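Local coordinates for leucine aminopeptidase 1 (PDB 2HC9), which removes N-terminal amino acids, preferably leucine, from peptides as a zinc-dependent M17 aminopeptidase and probably serves as a digestive enzyme, at residues 4-9 against 162-167. The protein carries 1 engineered substitution. Numbering follows the deposited sequence.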
ATOM      1  N   VAL A   4      28.968  34.734 -15.613  1.00 15.71           N
ATOM      2  CA  VAL A   4      28.020  35.008 -16.689  1.00 15.75           C
ATOM      3  C   VAL A   4      27.867  36.516 -16.857  1.00 15.86           C
ATOM      4  O   VAL A   4      27.511  37.218 -15.927  1.00 16.90           O
ATOM      5  CB  VAL A   4      26.636  34.338 -16.433  1.00 18.01           C
ATOM      6  CG1 VAL A   4      25.628  34.779 -17.492  1.00 19.76           C
ATOM      7  CG2 VAL A   4      26.764  32.834 -16.442  1.00 18.13           C
ATOM      8  N   LEU A   5      28.183  37.013 -18.048  1.00 17.69           N
ATOM      9  CA  LEU A   5      28.024  38.438 -18.342  1.00 17.11           C
ATOM     10  C   LEU A   5      27.070  38.547 -19.510  1.00 17.70           C
ATOM     11  O   LEU A   5      27.193  37.801 -20.488  1.00 17.29           O
ATOM     12  CB  LEU A   5      29.379  39.057 -18.772  1.00 16.50           C
ATOM     13  CG  LEU A   5      29.303  40.548 -19.154  1.00 17.23           C
ATOM     14  CD1 LEU A   5      28.982  41.404 -17.915  1.00 19.93           C
ATOM     15  CD2 LEU A   5      30.642  41.005 -19.779  1.00 21.20           C
ATOM     16  N   VAL A   6      26.124  39.463 -19.401  1.00 16.57           N
ATOM     17  CA  VAL A   6      25.198  39.739 -20.475  1.00 18.51           C
ATOM     18  C   VAL A   6      25.640  41.062 -21.121  1.00 20.90           C
ATOM     19  O   VAL A   6      25.851  42.063 -20.418  1.00 18.16           O
ATOM     20  CB  VAL A   6      23.733  39.868 -19.958  1.00 18.26           C
ATOM     21  CG1 VAL A   6      22.775  40.147 -21.132  1.00 16.87           C
ATOM     22  CG2 VAL A   6      23.314  38.595 -19.200  1.00 19.47           C
ATOM     23  N   ARG A   7      25.792  41.048 -22.443  1.00 19.79           N
ATOM     24  CA  ARG A   7      26.208  42.262 -23.173  1.00 17.44           C
ATOM     25  C   ARG A   7      25.200  42.675 -24.219  1.00 22.71           C
ATOM     26  O   ARG A   7      24.477  41.855 -24.797  1.00 19.87           O
ATOM     27  CB  ARG A   7      27.568  42.048 -23.852  1.00 15.64           C
ATOM     28  CG  ARG A   7      28.696  41.698 -22.871  1.00 22.46           C
ATOM     29  CD  ARG A   7      30.077  41.581 -23.530  1.00 21.45           C
ATOM     30  NE  ARG A   7      30.163  40.520 -24.528  1.00 19.93           N
ATOM     31  CZ  ARG A   7      31.317  40.038 -24.992  1.00 22.46           C
ATOM     32  NH1 ARG A   7      32.469  40.534 -24.539  1.00 19.17           N
ATOM     33  NH2 ARG A   7      31.333  39.098 -25.924  1.00 17.24           N
ATOM     34  N   ASN A   8      25.207  43.973 -24.494  1.00 20.66           N
ATOM     35  CA  ASN A   8      24.327  44.580 -25.468  1.00 23.46           C
ATOM     36  C   ASN A   8      25.055  44.569 -26.809  1.00 25.52           C
ATOM     37  O   ASN A   8      25.839  45.473 -27.077  1.00 28.50           O
ATOM     38  CB  ASN A   8      24.084  46.014 -24.994  1.00 29.58           C
ATOM     39  CG  ASN A   8      23.138  46.787 -25.879  1.00 34.67           C
ATOM     40  OD1 ASN A   8      22.427  46.228 -26.730  1.00 29.70           O
ATOM     41  ND2 ASN A   8      23.110  48.109 -25.666  1.00 32.51           N
ATOM     42  N   GLY A   9      24.842  43.531 -27.621  1.00 21.84           N
ATOM     43  CA  GLY A   9      25.489  43.407 -28.939  1.00 20.16           C
ATOM     44  C   GLY A   9      26.610  42.382 -28.972  1.00 17.88           C
ATOM     45  O   GLY A   9      27.279  42.141 -27.951  1.00 22.93           O
ATOM     46  N   PHE A 162      21.402  45.047 -15.594  1.00 15.44           N
ATOM     47  CA  PHE A 162      20.302  44.379 -14.892  1.00 16.66           C
ATOM     48  C   PHE A 162      20.237  42.883 -15.255  1.00 16.29           C
ATOM     49  O   PHE A 162      20.041  42.050 -14.382  1.00 17.08           O
ATOM     50  CB  PHE A 162      18.934  45.049 -15.151  1.00 16.16           C
ATOM     51  CG  PHE A 162      17.796  44.159 -14.744  1.00 16.84           C
ATOM     52  CD1 PHE A 162      17.518  43.955 -13.384  1.00 22.34           C
ATOM     53  CD2 PHE A 162      17.117  43.409 -15.696  1.00 20.56           C
ATOM     54  CE1 PHE A 162      16.501  43.053 -12.999  1.00 18.87           C
ATOM     55  CE2 PHE A 162      16.125  42.511 -15.316  1.00 21.13           C
ATOM     56  CZ  PHE A 162      15.837  42.326 -13.984  1.00 18.71           C
ATOM     57  N   LEU A 163      20.367  42.551 -16.538  1.00 15.49           N
ATOM     58  CA  LEU A 163      20.264  41.154 -16.982  1.00 16.95           C
ATOM     59  C   LEU A 163      21.412  40.302 -16.424  1.00 19.43           C
ATOM     60  O   LEU A 163      21.236  39.131 -16.117  1.00 16.29           O
ATOM     61  CB  LEU A 163      20.231  41.092 -18.518  1.00 14.84           C
ATOM     62  CG  LEU A 163      18.942  41.660 -19.146  1.00 21.15           C
ATOM     63  CD1 LEU A 163      19.143  41.876 -20.670  1.00 17.92           C
ATOM     64  CD2 LEU A 163      17.737  40.733 -18.904  1.00 18.27           C
ATOM     65  N   THR A 164      22.597  40.896 -16.288  1.00 16.27           N
ATOM     66  CA  THR A 164      23.699  40.209 -15.620  1.00 15.61           C
ATOM     67  C   THR A 164      23.369  39.945 -14.142  1.00 14.24           C
ATOM     68  O   THR A 164      23.649  38.862 -13.616  1.00 16.94           O
ATOM     69  CB  THR A 164      24.991  41.062 -15.750  1.00 17.21           C
ATOM     70  OG1 THR A 164      25.266  41.244 -17.146  1.00 16.31           O
ATOM     71  CG2 THR A 164      26.183  40.394 -15.078  1.00 19.84           C
ATOM     72  N   ASP A 165      22.797  40.951 -13.474  1.00 14.60           N
ATOM     73  CA  ASP A 165      22.375  40.806 -12.081  1.00 16.68           C
ATOM     74  C   ASP A 165      21.236  39.797 -11.955  1.00 16.86           C
ATOM     75  O   ASP A 165      21.187  39.025 -10.987  1.00 15.92           O
ATOM     76  CB  ASP A 165      21.914  42.144 -11.535  1.00 14.82           C
ATOM     77  CG  ASP A 165      23.077  43.080 -11.205  1.00 19.96           C
ATOM     78  OD1 ASP A 165      24.200  42.594 -10.976  1.00 20.03           O
ATOM     79  OD2 ASP A 165      22.846  44.297 -11.162  1.00 19.78           O
ATOM     80  N   LEU A 166      20.318  39.815 -12.913  1.00 14.11           N
ATOM     81  CA  LEU A 166      19.232  38.834 -12.892  1.00 15.34           C
ATOM     82  C   LEU A 166      19.778  37.415 -13.089  1.00 16.28           C
ATOM     83  O   LEU A 166      19.385  36.487 -12.369  1.00 16.56           O
ATOM     84  CB  LEU A 166      18.200  39.146 -13.979  1.00 16.62           C
ATOM     85  CG  LEU A 166      17.071  38.102 -14.088  1.00 20.43           C
ATOM     86  CD1 LEU A 166      16.244  38.079 -12.788  1.00 17.48           C
ATOM     87  CD2 LEU A 166      16.203  38.417 -15.309  1.00 16.36           C
ATOM     88  N   SER A 167      20.689  37.252 -14.046  1.00 15.73           N
ATOM     89  CA  SER A 167      21.363  35.968 -14.231  1.00 16.27           C
ATOM     90  C   SER A 167      21.993  35.475 -12.936  1.00 16.98           C
ATOM     91  O   SER A 167      21.895  34.296 -12.607  1.00 16.26           O
ATOM     92  CB  SER A 167      22.434  36.051 -15.325  1.00 18.32           C
ATOM     93  OG  SER A 167      21.853  36.327 -16.589  1.00 18.60           O
TER
HETATM   94  O   HOH W   1      25.681  36.997 -13.884  1.00 20.06           O
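Val-6 N donates to Thr-164 OG1 at 3.0 Å with an N-H...O angle of 159°, a direct bond from the outermost strand of a sheet to a helix. With chi1 at -59°, OG1 lies anti to its own carbonyl carbon; it is also hydrogen-bonded to Ala-160 O one turn back, which fixes the hydroxyl's rotation. A valine at this position would probably leave Val-6 N without its acceptor. A water supplies the second polar link, donating to Val-4 O and to Thr-164 O, each at 2.8 Å.

Van der Waals contacts lie beside these bonds. Val-6 puts CG1 3.8 Å from Leu-163 CB, an apolar pair, while its CG2 faces Ser-167 OG at 3.8 Å. That hydroxyl is turned back onto its own helix, bonding to Leu-163 O from the face opposite Ser-167 N. Leu-5 CD1 reaches round to Thr-164 OG1 at 3.8 Å.

The axes of strand 4-8 and helix 162-167 approach to 7.0 Å, with N-to-C directions 156° apart. Helix 157-178 packs beside strand 3-8, which on its other edge pairs in parallel with strand 145-151 of the same six-stranded sheet in the N-terminal domain; Val-124 of helix 120-128 touches both Val-6 and Ser-167.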